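PDB 2QJ8: Mlr6093 protein from Mesorhizobium loti, which is probably a zinc-dependent hydrolase of the succinylglutamate desuccinylase/aspartoacylase family, acting on ester bonds or on carbon-nitrogen bonds of linear amides. Local coordinates for residues 62-67 against 219-224; 145-150 against 308-313; 151-156 against 174-179; 155-160 against 181-186. All coordinates share one frame; numbering follows the deposited sequence. Where two conformers were deposited one is given.

Interaction 1 (62-67 against 219-224); sequences PILARR and IYEAGV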
loop_
_atom_site.group_PDB
_atom_site.type_symbol
_atom_site.label_atom_id
_atom_site.label_comp_id
_atom_site.label_asym_id
_atom_site.label_seq_id
_atom_site.Cartn_x
_atom_site.Cartn_y
_atom_site.Cartn_z
ATOM N N PRO A 62 -1.786 -8.167 12.205
ATOM C CA PRO A 62 -1.486 -9.591 12.354
ATOM C C PRO A 62 -0.051 -9.929 12.773
ATOM O O PRO A 62 0.137 -10.785 13.643
ATOM C CB PRO A 62 -1.816 -10.136 10.986
ATOM C CG PRO A 62 -3.016 -9.333 10.598
ATOM C CD PRO A 62 -2.628 -7.938 11.013
ATOM N N ILE A 63 0.920 -9.237 12.202
ATOM C CA ILE A 63 2.346 -9.441 12.545
ATOM C C ILE A 63 2.620 -9.034 13.991
ATOM O O ILE A 63 3.214 -9.805 14.742
ATOM C CB ILE A 63 3.266 -8.697 11.579
ATOM C CG1 ILE A 63 3.289 -9.428 10.230
ATOM C CG2 ILE A 63 4.691 -8.578 12.156
ATOM C CD1 ILE A 63 3.735 -8.520 9.056
ATOM N N LEU A 64 2.169 -7.834 14.369
ATOM C CA LEU A 64 2.281 -7.358 15.742
ATOM C C LEU A 64 1.593 -8.318 16.711
ATOM O O LEU A 64 2.118 -8.598 17.764
ATOM C CB LEU A 64 1.696 -5.919 15.880
ATOM C CG LEU A 64 1.901 -5.236 17.237
ATOM C CD1 LEU A 64 3.399 -5.147 17.594
ATOM C CD2 LEU A 64 1.265 -3.842 17.229
ATOM N N ALA A 65 0.394 -8.792 16.357
ATOM C CA ALA A 65 -0.318 -9.769 17.157
ATOM C C ALA A 65 0.490 -11.047 17.387
ATOM O O ALA A 65 0.473 -11.590 18.481
ATOM C CB ALA A 65 -1.716 -10.110 16.502
ATOM N N ARG A 66 1.159 -11.545 16.353
ATOM C CA ARG A 66 1.998 -12.709 16.473
ATOM C C ARG A 66 3.238 -12.435 17.319
ATOM O O ARG A 66 3.743 -13.336 17.990
ATOM C CB ARG A 66 2.421 -13.192 15.100
ATOM C CG ARG A 66 1.335 -13.883 14.364
ATOM C CD ARG A 66 1.672 -13.925 12.916
ATOM N NE ARG A 66 0.577 -14.507 12.168
ATOM C CZ ARG A 66 0.351 -15.802 12.034
ATOM N NH1 ARG A 66 1.139 -16.720 12.611
ATOM N NH2 ARG A 66 -0.714 -16.182 11.317
ATOM N N ARG A 67 3.755 -11.212 17.284
ATOM C CA ARG A 67 4.865 -10.875 18.201
ATOM C C ARG A 67 4.443 -10.942 19.672
ATOM O O ARG A 67 5.188 -11.435 20.513
ATOM C CB ARG A 67 5.414 -9.503 17.884
ATOM C CG ARG A 67 6.139 -9.478 16.592
ATOM C CD ARG A 67 6.634 -8.082 16.279
ATOM N NE ARG A 67 7.527 -8.126 15.129
ATOM C CZ ARG A 67 8.085 -7.079 14.527
ATOM N NH1 ARG A 67 7.922 -5.825 14.955
ATOM N NH2 ARG A 67 8.872 -7.323 13.493
ATOM N N ILE A 219 7.375 1.489 16.702
ATOM C CA ILE A 219 6.532 2.490 17.372
ATOM C C ILE A 219 5.275 1.817 17.947
ATOM O O ILE A 219 4.949 2.000 19.137
ATOM C CB ILE A 219 6.119 3.629 16.404
ATOM C CG1 ILE A 219 7.334 4.443 15.955
ATOM C CG2 ILE A 219 5.044 4.561 17.040
ATOM C CD1 ILE A 219 8.112 5.106 17.082
ATOM N N TYR A 220 4.610 1.021 17.108
ATOM C CA TYR A 220 3.408 0.271 17.492
ATOM C C TYR A 220 3.664 -0.734 18.583
ATOM O O TYR A 220 2.837 -0.861 19.498
ATOM C CB TYR A 220 2.812 -0.453 16.304
ATOM C CG TYR A 220 2.107 0.456 15.324
ATOM C CD1 TYR A 220 0.807 0.920 15.597
ATOM C CD2 TYR A 220 2.715 0.827 14.111
ATOM C CE1 TYR A 220 0.132 1.733 14.715
ATOM C CE2 TYR A 220 2.040 1.641 13.198
ATOM C CZ TYR A 220 0.739 2.088 13.508
ATOM O OH TYR A 220 0.051 2.893 12.619
ATOM N N GLU A 221 4.783 -1.465 18.471
ATOM C CA GLU A 221 5.236 -2.394 19.518
ATOM C C GLU A 221 5.381 -1.730 20.865
ATOM O O GLU A 221 4.916 -2.267 21.870
ATOM C CB GLU A 221 6.628 -2.961 19.224
ATOM C CG GLU A 221 6.689 -4.284 18.580
ATOM C CD GLU A 221 8.144 -4.774 18.412
ATOM O OE1 GLU A 221 9.114 -4.093 18.810
ATOM O OE2 GLU A 221 8.324 -5.866 17.881
ATOM N N ALA A 222 6.101 -0.605 20.886
ATOM C CA ALA A 222 6.344 0.132 22.129
ATOM C C ALA A 222 5.023 0.697 22.682
ATOM O O ALA A 222 4.815 0.700 23.904
ATOM C CB ALA A 222 7.373 1.252 21.916
ATOM N N GLY A 223 4.172 1.173 21.770
ATOM C CA GLY A 223 2.868 1.705 22.069
ATOM C C GLY A 223 1.986 0.684 22.744
ATOM O O GLY A 223 1.425 0.951 23.794
ATOM N N VAL A 224 1.868 -0.487 22.133
ATOM C CA VAL A 224 1.032 -1.554 22.686
ATOM C C VAL A 224 1.568 -2.075 24.015
ATOM O O VAL A 224 0.781 -2.371 24.906
ATOM C CB VAL A 224 0.767 -2.641 21.650
ATOM C CG1 VAL A 224 0.074 -3.858 22.286
ATOM C CG2 VAL A 224 -0.080 -2.029 20.524
#
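Leu64 fills the close part of this helix-helix contact, its two methyl groups splitting the work. Leu64 CD1 lies 3.5 Å from Glu221 CG, touching the aliphatic root of that acid and not its charge. Leu64 CD2 meets Tyr220 CB at 3.8 Å and Val224 CG2 at 4.0 Å. Leu64 CG is anti to the backbone N (chi1 -173°), which places the fork of the side chain between the helices. A branched, flexible leucine suits the spot, because the short segments 62-67 and 219-224 keep their axes 10.8 Å apart, too far for small residues to bridge. Helices 60-75 and 218-230, whose segments cross here at 51°, are neighbours in the catalytic domain, and on the second of them the Tyr220 ring stacks on Phe207 of strand 201-208. The other side of the contact is looser and polar. The Arg67 and Glu221 side chains cross at about a right angle, and Arg67 NH1 forms a salt bridge with Glu221 OE2 at 3.0 Å. The guanidinium and carboxylate planes are turned 57° apart, and a single oxygen does the touching. The stronger partner of Arg67 is Glu269 of the second subunit, which takes Arg67 NH2.

Interaction 2 (145-150 against 308-313); sequences PTWDCA and VFAIRS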
loop_
_atom_site.group_PDB
_atom_site.type_symbol
_atom_site.label_atom_id
_atom_site.label_comp_id
_atom_site.label_asym_id
_atom_site.label_seq_id
_atom_site.Cartn_x
_atom_site.Cartn_y
_atom_site.Cartn_z
ATOM N N PRO A 145 -5.038 0.657 3.079
ATOM C CA PRO A 145 -3.664 0.570 2.478
ATOM C C PRO A 145 -3.356 1.641 1.431
ATOM O O PRO A 145 -2.229 1.766 0.982
ATOM C CB PRO A 145 -3.619 -0.793 1.782
ATOM C CG PRO A 145 -4.914 -1.334 1.855
ATOM C CD PRO A 145 -5.900 -0.416 2.558
ATOM N N THR A 146 -4.382 2.364 1.006
ATOM C CA THR A 146 -4.229 3.499 0.119
ATOM C C THR A 146 -4.013 4.804 0.904
ATOM O O THR A 146 -3.984 5.883 0.307
ATOM C CB THR A 146 -5.460 3.642 -0.726
ATOM O OG1 THR A 146 -6.602 3.857 0.109
ATOM C CG2 THR A 146 -5.663 2.421 -1.635
ATOM N N TRP A 147 -3.900 4.722 2.233
ATOM C CA TRP A 147 -3.666 5.873 3.079
ATOM C C TRP A 147 -2.370 5.676 3.840
ATOM O O TRP A 147 -1.951 4.551 4.075
ATOM C CB TRP A 147 -4.742 6.005 4.149
ATOM C CG TRP A 147 -6.061 6.458 3.740
ATOM C CD1 TRP A 147 -7.096 5.674 3.302
ATOM C CD2 TRP A 147 -6.560 7.795 3.788
ATOM N NE1 TRP A 147 -8.200 6.449 3.060
ATOM C CE2 TRP A 147 -7.904 7.756 3.362
ATOM C CE3 TRP A 147 -6.006 9.025 4.151
ATOM C CZ2 TRP A 147 -8.695 8.909 3.271
ATOM C CZ3 TRP A 147 -6.788 10.158 4.081
ATOM C CH2 TRP A 147 -8.120 10.096 3.640
ATOM N N ASP A 148 -1.739 6.794 4.171
ATOM C CA ASP A 148 -0.663 6.844 5.127
ATOM C C ASP A 148 -1.339 7.608 6.292
ATOM O O ASP A 148 -2.063 8.571 6.053
ATOM C CB ASP A 148 0.501 7.648 4.601
ATOM C CG ASP A 148 1.765 7.437 5.398
ATOM O OD1 ASP A 148 1.864 6.486 6.202
ATOM O OD2 ASP A 148 2.705 8.221 5.208
ATOM N N CYS A 149 -1.163 7.140 7.520
ATOM C CA CYS A 149 -1.679 7.832 8.679
ATOM C C CYS A 149 -0.685 7.718 9.819
ATOM O O CYS A 149 0.187 6.840 9.817
ATOM C CB CYS A 149 -3.069 7.340 9.082
ATOM S SG CYS A 149 -3.150 5.715 9.826
ATOM N N ALA A 150 -0.822 8.622 10.782
ATOM C CA ALA A 150 0.036 8.646 11.955
ATOM C C ALA A 150 -0.172 7.384 12.803
ATOM O O ALA A 150 -1.294 6.888 12.849
ATOM C CB ALA A 150 -0.302 9.868 12.798
ATOM N N VAL A 308 -1.150 17.205 9.424
ATOM C CA VAL A 308 -1.599 16.104 8.565
ATOM C C VAL A 308 -1.622 14.821 9.377
ATOM O O VAL A 308 -0.584 14.329 9.789
ATOM C CB VAL A 308 -0.736 15.889 7.313
ATOM C CG1 VAL A 308 -1.288 14.689 6.500
ATOM C CG2 VAL A 308 -0.694 17.175 6.453
ATOM N N PHE A 309 -2.821 14.302 9.610
ATOM C CA PHE A 309 -2.989 13.071 10.349
ATOM C C PHE A 309 -2.961 11.923 9.368
ATOM O O PHE A 309 -2.301 10.945 9.620
ATOM C CB PHE A 309 -4.285 13.063 11.161
ATOM C CG PHE A 309 -4.652 11.689 11.674
ATOM C CD1 PHE A 309 -4.011 11.169 12.784
ATOM C CD2 PHE A 309 -5.601 10.898 11.015
ATOM C CE1 PHE A 309 -4.329 9.919 13.251
ATOM C CE2 PHE A 309 -5.899 9.620 11.473
ATOM C CZ PHE A 309 -5.262 9.141 12.604
ATOM N N ALA A 310 -3.698 12.049 8.255
ATOM C CA ALA A 310 -3.746 11.020 7.243
ATOM C C ALA A 310 -3.875 11.651 5.870
ATOM O O ALA A 310 -4.484 12.713 5.730
ATOM C CB ALA A 310 -4.927 10.060 7.516
ATOM N N ILE A 311 -3.298 10.998 4.864
ATOM C CA ILE A 311 -3.349 11.483 3.482
ATOM C C ILE A 311 -3.255 10.292 2.530
ATOM O O ILE A 311 -2.521 9.347 2.806
ATOM C CB ILE A 311 -2.262 12.553 3.199
ATOM C CG1 ILE A 311 -2.549 13.240 1.836
ATOM C CG2 ILE A 311 -0.838 11.955 3.322
ATOM C CD1 ILE A 311 -1.755 14.435 1.556
ATOM N N ARG A 312 -4.057 10.320 1.454
ATOM C CA ARG A 312 -4.065 9.251 0.449
ATOM C C ARG A 312 -2.792 9.211 -0.342
ATOM O O ARG A 312 -2.130 10.245 -0.516
ATOM C CB ARG A 312 -5.171 9.432 -0.600
ATOM C CG ARG A 312 -6.537 9.056 -0.183
ATOM C CD ARG A 312 -7.441 8.900 -1.435
ATOM N NE ARG A 312 -8.863 8.789 -1.096
ATOM C CZ ARG A 312 -9.452 7.730 -0.528
ATOM N NH1 ARG A 312 -8.780 6.630 -0.190
ATOM N NH2 ARG A 312 -10.755 7.787 -0.265
ATOM N N SER A 313 -2.469 8.020 -0.850
ATOM C CA SER A 313 -1.352 7.809 -1.754
ATOM C C SER A 313 -1.858 8.250 -3.113
ATOM O O SER A 313 -3.070 8.414 -3.300
ATOM C CB SER A 313 -1.007 6.328 -1.834
ATOM O OG SER A 313 -0.717 5.834 -0.531
#
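Trp147 and Arg312 both set CG anti to their own carbonyl carbon (chi1 -73° and -78°), and from facing positions on adjacent strands this sets Arg312 CG over the indole, the arginine chain extending from there to NE. Arg312 CG makes a CH-pi contact with the Trp147 six-membered ring, 4.0 Å from its centroid. Farther out the guanidinium, tilted 42° to the indole, covers Trp147 CZ2. Arg312 was built in two conformers, so the position of its tip is less certain; its charge pairs with Glu321. At the indole edge, Trp147 CE3 abuts Ile311 N at 3.4 Å. Trp147 CE3 also lies 3.7 Å from Ala310 CB, a fit that a wide flat residue achieves and that Ala310 permits by being small. An alanine at Trp147 would probably leave the Arg312 chain without its platform and open a gap beside Ala310. Cys149 CB lies 3.6 Å from Ala310 CB, another pair of compact residues where the strands come close. Ala150 CB rests near Phe309 CD1. The backbones are joined by the hydrogen-bonded pair Asp148 and Ile311, through Asp148 N to Ile311 O and Ile311 N to Asp148 O, both 3.0 Å, and by Ser313 N to Thr146 O and Ala150 N to Phe309 O at the two ends. Trp147-Arg312 and Cys149-Ala310 are the non-hydrogen-bonded pairs. Strand 147-149 is thus joined antiparallel to strand 306-312, which on its other flank pairs with strand 322-329, where Phe309 and Ala310 together face Ile325 in a classic beta bulge.

Interaction 3 (151-156 against 174-179); sequences PSIISH and FKLPVT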
loop_
_atom_site.group_PDB
_atom_site.type_symbol
_atom_site.label_atom_id
_atom_site.label_comp_id
_atom_site.label_asym_id
_atom_site.label_seq_id
_atom_site.Cartn_x
_atom_site.Cartn_y
_atom_site.Cartn_z
ATOM N N PRO A 151 0.898 6.851 13.450
ATOM C CA PRO A 151 0.683 5.742 14.408
ATOM C C PRO A 151 -0.081 6.367 15.562
ATOM O O PRO A 151 0.392 7.318 16.181
ATOM C CB PRO A 151 2.094 5.304 14.804
ATOM C CG PRO A 151 3.003 5.929 13.776
ATOM C CD PRO A 151 2.322 7.210 13.370
ATOM N N SER A 152 -1.276 5.845 15.812
ATOM C CA SER A 152 -2.231 6.526 16.674
ATOM C C SER A 152 -3.358 5.662 17.192
ATOM O O SER A 152 -3.437 4.493 16.889
ATOM C CB SER A 152 -2.887 7.645 15.808
ATOM O OG SER A 152 -3.497 7.123 14.637
ATOM N N ILE A 153 -4.171 6.274 18.049
ATOM C CA ILE A 153 -5.433 5.753 18.484
ATOM C C ILE A 153 -6.440 6.835 18.131
ATOM O O ILE A 153 -6.174 8.000 18.409
ATOM C CB ILE A 153 -5.458 5.490 20.001
ATOM C CG1 ILE A 153 -4.656 4.217 20.319
ATOM C CG2 ILE A 153 -6.866 5.326 20.483
ATOM C CD1 ILE A 153 -4.308 4.062 21.739
ATOM N N ILE A 154 -7.548 6.456 17.488
ATOM C CA ILE A 154 -8.650 7.369 17.176
ATOM C C ILE A 154 -9.746 7.062 18.185
ATOM O O ILE A 154 -10.194 5.918 18.275
ATOM C CB ILE A 154 -9.242 7.190 15.750
ATOM C CG1 ILE A 154 -8.178 7.444 14.680
ATOM C CG2 ILE A 154 -10.475 8.134 15.526
ATOM C CD1 ILE A 154 -8.690 7.231 13.273
ATOM N N SER A 155 -10.118 8.079 18.954
ATOM C CA SER A 155 -11.113 8.048 20.005
ATOM C C SER A 155 -12.364 8.741 19.489
ATOM O O SER A 155 -12.308 9.917 19.125
ATOM C CB SER A 155 -10.627 8.845 21.239
ATOM O OG SER A 155 -9.494 8.265 21.866
ATOM N N HIS A 156 -13.474 8.021 19.442
ATOM C CA HIS A 156 -14.746 8.575 19.008
ATOM C C HIS A 156 -15.514 9.139 20.239
ATOM O O HIS A 156 -15.719 8.402 21.213
ATOM C CB HIS A 156 -15.556 7.482 18.301
ATOM C CG HIS A 156 -16.783 7.996 17.626
ATOM N ND1 HIS A 156 -17.850 8.523 18.320
ATOM C CD2 HIS A 156 -17.116 8.059 16.318
ATOM C CE1 HIS A 156 -18.787 8.889 17.468
ATOM N NE2 HIS A 156 -18.368 8.611 16.248
ATOM N N PHE A 174 -0.841 4.756 25.943
ATOM C CA PHE A 174 -0.080 3.999 24.931
ATOM C C PHE A 174 1.124 4.832 24.460
ATOM O O PHE A 174 2.081 4.266 23.940
ATOM C CB PHE A 174 -0.914 3.639 23.693
ATOM C CG PHE A 174 -1.838 2.454 23.864
ATOM C CD1 PHE A 174 -2.833 2.448 24.827
ATOM C CD2 PHE A 174 -1.767 1.385 23.009
ATOM C CE1 PHE A 174 -3.702 1.390 24.950
ATOM C CE2 PHE A 174 -2.644 0.304 23.141
ATOM C CZ PHE A 174 -3.597 0.315 24.136
ATOM N N LYS A 175 1.075 6.160 24.653
ATOM C CA LYS A 175 2.112 7.080 24.243
ATOM C C LYS A 175 2.449 7.018 22.741
ATOM O O LYS A 175 3.602 7.123 22.357
ATOM C CB LYS A 175 3.366 6.920 25.114
ATOM C CG LYS A 175 3.076 6.852 26.597
ATOM C CD LYS A 175 4.323 7.084 27.436
ATOM C CE LYS A 175 4.080 6.772 28.918
ATOM N NZ LYS A 175 2.747 7.237 29.453
ATOM N N LEU A 176 1.441 6.809 21.893
ATOM C CA LEU A 176 1.640 6.851 20.454
ATOM C C LEU A 176 1.788 8.332 20.022
ATOM O O LEU A 176 1.428 9.251 20.793
ATOM C CB LEU A 176 0.456 6.207 19.725
ATOM C CG LEU A 176 0.350 4.699 19.857
ATOM C CD1 LEU A 176 -1.062 4.204 19.409
ATOM C CD2 LEU A 176 1.469 3.981 19.086
ATOM N N PRO A 177 2.387 8.583 18.837
ATOM C CA PRO A 177 2.526 9.940 18.293
ATOM C C PRO A 177 1.282 10.828 18.360
ATOM O O PRO A 177 1.405 12.001 18.710
ATOM C CB PRO A 177 2.916 9.676 16.843
ATOM C CG PRO A 177 3.733 8.478 16.930
ATOM C CD PRO A 177 3.115 7.611 17.994
ATOM N N VAL A 178 0.110 10.259 18.073
ATOM C CA VAL A 178 -1.158 10.980 18.093
ATOM C C VAL A 178 -2.301 10.221 18.745
ATOM O O VAL A 178 -2.483 9.034 18.485
ATOM C CB VAL A 178 -1.631 11.260 16.635
ATOM C CG1 VAL A 178 -3.025 11.933 16.603
ATOM C CG2 VAL A 178 -0.578 12.093 15.868
ATOM N N THR A 179 -3.071 10.887 19.598
ATOM C CA THR A 179 -4.365 10.336 20.012
ATOM C C THR A 179 -5.340 11.285 19.314
ATOM O O THR A 179 -5.287 12.478 19.548
ATOM C CB THR A 179 -4.597 10.271 21.548
ATOM O OG1 THR A 179 -3.590 9.446 22.143
ATOM C CG2 THR A 179 -6.002 9.681 21.853
#
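Ile153 and Val178 supply the backbone bond of this contact, Ile153 N donating to Val178 O at 3.3 Å. Strands 152-155 and 178-182 run parallel here, Ser152 paired with Val178 and Ile153 with Thr179, as the two strands of a beta-alpha-beta unit whose helix is 161-172. Leu180, just beyond, continues the backbone bonding to Ile153 and Ser155. A weaker polar touch brings Thr179 CA to 3.4 Å from Ile153 O, and the polar Ser152 OG is taken up by Ala150 O. Side-chain carbons also pack on carbonyl oxygens: Leu176 CD1 lies 3.5 Å from Ser152 O, and Pro177 CD 3.3 Å from Pro151 O. The remaining contacts are apolar. Ile153 reaches with CD1 over one face of the Phe174 ring, offset toward the rim, in a CH-pi contact 3.8 Å from the centroid. Ile153 CG1 meets Leu176 CD1 at 3.7 Å; isoleucine suits the place because its CG1-CD1 arm, longer than anything a valine has, serves both neighbours. At the start of the strand two prolines cross at about a right angle, Pro151 CD to Pro177 CG 4.0 Å apart. An alanine in place of Pro177 would probably lose the CG and CD contacts with the Pro151 ring and carbonyl, and allow the turn before Val178 more freedom. With a single hydrogen bond between the segments, their association relies largely on packing.

Interaction 4 (155-160 against 181-186); sequences SHPIAD and LWEHNE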
loop_
_atom_site.group_PDB
_atom_site.type_symbol
_atom_site.label_atom_id
_atom_site.label_comp_id
_atom_site.label_asym_id
_atom_site.label_seq_id
_atom_site.Cartn_x
_atom_site.Cartn_y
_atom_site.Cartn_z
ATOM N N SER A 155 -10.118 8.079 18.954
ATOM C CA SER A 155 -11.113 8.048 20.005
ATOM C C SER A 155 -12.364 8.741 19.489
ATOM O O SER A 155 -12.308 9.917 19.125
ATOM C CB SER A 155 -10.627 8.845 21.239
ATOM O OG SER A 155 -9.494 8.265 21.866
ATOM N N HIS A 156 -13.474 8.021 19.442
ATOM C CA HIS A 156 -14.746 8.575 19.008
ATOM C C HIS A 156 -15.514 9.139 20.239
ATOM O O HIS A 156 -15.719 8.402 21.213
ATOM C CB HIS A 156 -15.556 7.482 18.301
ATOM C CG HIS A 156 -16.783 7.996 17.626
ATOM N ND1 HIS A 156 -17.850 8.523 18.320
ATOM C CD2 HIS A 156 -17.116 8.059 16.318
ATOM C CE1 HIS A 156 -18.787 8.889 17.468
ATOM N NE2 HIS A 156 -18.368 8.611 16.248
ATOM N N PRO A 157 -15.860 10.444 20.248
ATOM C CA PRO A 157 -16.646 11.005 21.343
ATOM C C PRO A 157 -17.987 10.310 21.601
ATOM O O PRO A 157 -18.690 9.953 20.649
ATOM C CB PRO A 157 -16.887 12.445 20.886
ATOM C CG PRO A 157 -15.750 12.744 20.045
ATOM C CD PRO A 157 -15.455 11.508 19.312
ATOM N N ILE A 158 -18.286 10.066 22.874
ATOM C CA ILE A 158 -19.540 9.438 23.308
ATOM C C ILE A 158 -20.142 10.224 24.482
ATOM O O ILE A 158 -19.417 10.933 25.202
ATOM C CB ILE A 158 -19.360 7.926 23.621
ATOM C CG1 ILE A 158 -18.437 7.694 24.827
ATOM C CG2 ILE A 158 -18.851 7.191 22.333
ATOM C CD1 ILE A 158 -18.463 6.277 25.348
ATOM N N ALA A 159 -21.462 10.090 24.659
ATOM C CA ALA A 159 -22.208 10.839 25.670
ATOM C C ALA A 159 -21.939 10.418 27.107
ATOM O O ALA A 159 -22.105 11.254 28.007
ATOM C CB ALA A 159 -23.729 10.801 25.372
ATOM N N ASP A 160 -21.555 9.154 27.330
ATOM C CA ASP A 160 -21.239 8.668 28.687
ATOM C C ASP A 160 -19.839 9.191 29.071
ATOM O O ASP A 160 -18.815 8.671 28.594
ATOM C CB ASP A 160 -21.328 7.159 28.772
ATOM C CG ASP A 160 -21.286 6.673 30.177
ATOM O OD1 ASP A 160 -20.181 6.602 30.728
ATOM O OD2 ASP A 160 -22.368 6.376 30.737
ATOM N N LEU A 181 -9.104 12.724 18.557
ATOM C CA LEU A 181 -10.520 12.807 18.887
ATOM C C LEU A 181 -11.240 13.055 17.556
ATOM O O LEU A 181 -10.957 14.015 16.850
ATOM C CB LEU A 181 -10.831 13.910 19.900
ATOM C CG LEU A 181 -10.090 13.926 21.238
ATOM C CD1 LEU A 181 -10.851 14.843 22.190
ATOM C CD2 LEU A 181 -9.958 12.557 21.858
ATOM N N TRP A 182 -12.162 12.172 17.196
ATOM C CA TRP A 182 -12.854 12.283 15.928
ATOM C C TRP A 182 -14.220 11.596 15.949
ATOM O O TRP A 182 -14.307 10.385 16.076
ATOM C CB TRP A 182 -11.964 11.681 14.825
ATOM C CG TRP A 182 -12.518 11.774 13.416
ATOM C CD1 TRP A 182 -13.506 12.616 12.961
ATOM C CD2 TRP A 182 -12.015 11.098 12.253
ATOM N NE1 TRP A 182 -13.703 12.433 11.618
ATOM C CE2 TRP A 182 -12.798 11.519 11.151
ATOM C CE3 TRP A 182 -11.010 10.158 12.040
ATOM C CZ2 TRP A 182 -12.604 11.025 9.855
ATOM C CZ3 TRP A 182 -10.811 9.671 10.745
ATOM C CH2 TRP A 182 -11.617 10.103 9.677
ATOM N N GLU A 183 -15.263 12.395 15.746
ATOM C CA GLU A 183 -16.640 11.935 15.736
ATOM C C GLU A 183 -17.000 11.554 14.305
ATOM O O GLU A 183 -17.765 12.229 13.632
ATOM C CB GLU A 183 -17.532 13.025 16.327
ATOM C CG GLU A 183 -18.948 12.607 16.584
ATOM C CD GLU A 183 -19.767 13.635 17.392
ATOM O OE1 GLU A 183 -19.212 14.539 18.077
ATOM O OE2 GLU A 183 -21.001 13.513 17.348
ATOM N N HIS A 184 -16.439 10.434 13.864
ATOM C CA HIS A 184 -16.631 9.943 12.481
ATOM C C HIS A 184 -17.975 9.246 12.201
ATOM O O HIS A 184 -18.381 9.119 11.048
ATOM C CB HIS A 184 -15.449 9.053 12.025
ATOM C CG HIS A 184 -15.095 7.932 12.962
ATOM N ND1 HIS A 184 -15.826 6.763 13.050
ATOM C CD2 HIS A 184 -14.064 7.794 13.827
ATOM C CE1 HIS A 184 -15.264 5.963 13.935
ATOM N NE2 HIS A 184 -14.194 6.567 14.424
ATOM N N ASN A 185 -18.661 8.818 13.256
ATOM C CA ASN A 185 -19.940 8.110 13.184
ATOM C C ASN A 185 -19.957 6.805 12.354
ATOM O O ASN A 185 -21.008 6.350 11.907
ATOM C CB ASN A 185 -21.071 9.092 12.802
ATOM C CG ASN A 185 -21.335 10.139 13.889
ATOM O OD1 ASN A 185 -21.380 11.345 13.607
ATOM N ND2 ASN A 185 -21.499 9.682 15.141
ATOM N N GLU A 186 -18.781 6.186 12.239
ATOM C CA GLU A 186 -18.547 4.907 11.565
ATOM C C GLU A 186 -18.441 3.885 12.705
ATOM O O GLU A 186 -17.398 3.255 12.920
ATOM C CB GLU A 186 -17.247 4.969 10.748
#
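Ser155 and Trp182 are joined through the main chain, Trp182 N donating to Ser155 O at 3.0 Å, a backbone bond of the parallel strand pair. Just beyond, the chain folds into an inverse gamma turn centred on Glu183, in which His184 N gives a weak bond back to Trp182 O; Trp182 O also lies 3.5 Å from His156 CA. His156 then becomes the hub, with both ring nitrogens engaged. His156 NE2 accepts the backbone N-H of Asn185, Asn185 N lying 3.0 Å away in the ring plane. His156 ND1 donates to Pro157 O at 2.9 Å, approaching from above the carbonyl plane, so a bond within its own segment fixes the ring's rotation. An imidazole suits the place because one nitrogen can give while the other receives. The Asn185 side chain, whose ND2 is near His156 NE2, is too poorly angled to bond to it. His184 is also occupied, His184 ND1 accepting Glu186 N at 3.1 Å. The Trp182 indole N-H, NE1, is satisfied by Gln259, and Asp160 OD1 caps Gln163 N at the start of helix 161-172. Apolar contacts fill in around these bonds: Ser155 CB meets Leu181 CD2, and Pro157 CD rests against Glu183 CB. Glu183 CA makes a CH-pi contact over one face of the His156 ring, 4.0 Å from its centroid. The two histidine rings meet edge-to-face, planes 84° apart, with His156 CD2 poised 3.6 Å above the centre of the His184 ring.

Interactions 2 and 3 are the buried contacts, whereas interactions 1 and 4 are partly exposed and lie on opposite sides of the chain's centre. Interactions 3 and 4 use the same parallel strand pair, apolar where it begins and richer in polar bonds where it opens into loops. Phe309 ties interaction 2 to interaction 3, packing on Ser152, Ile154 and Val178, so the antiparallel pairing meets the parallel one. Interaction 1 joins helices, not strands, yet it touches interaction 3 through Ile219, Tyr220 and Gly223, which lie against Pro151, Pro177 and Phe174. A salt bridge between the segments occurs in interaction 1, backbone bonding dominates in interaction 2, and histidine hydrogen bonds distinguish interaction 4.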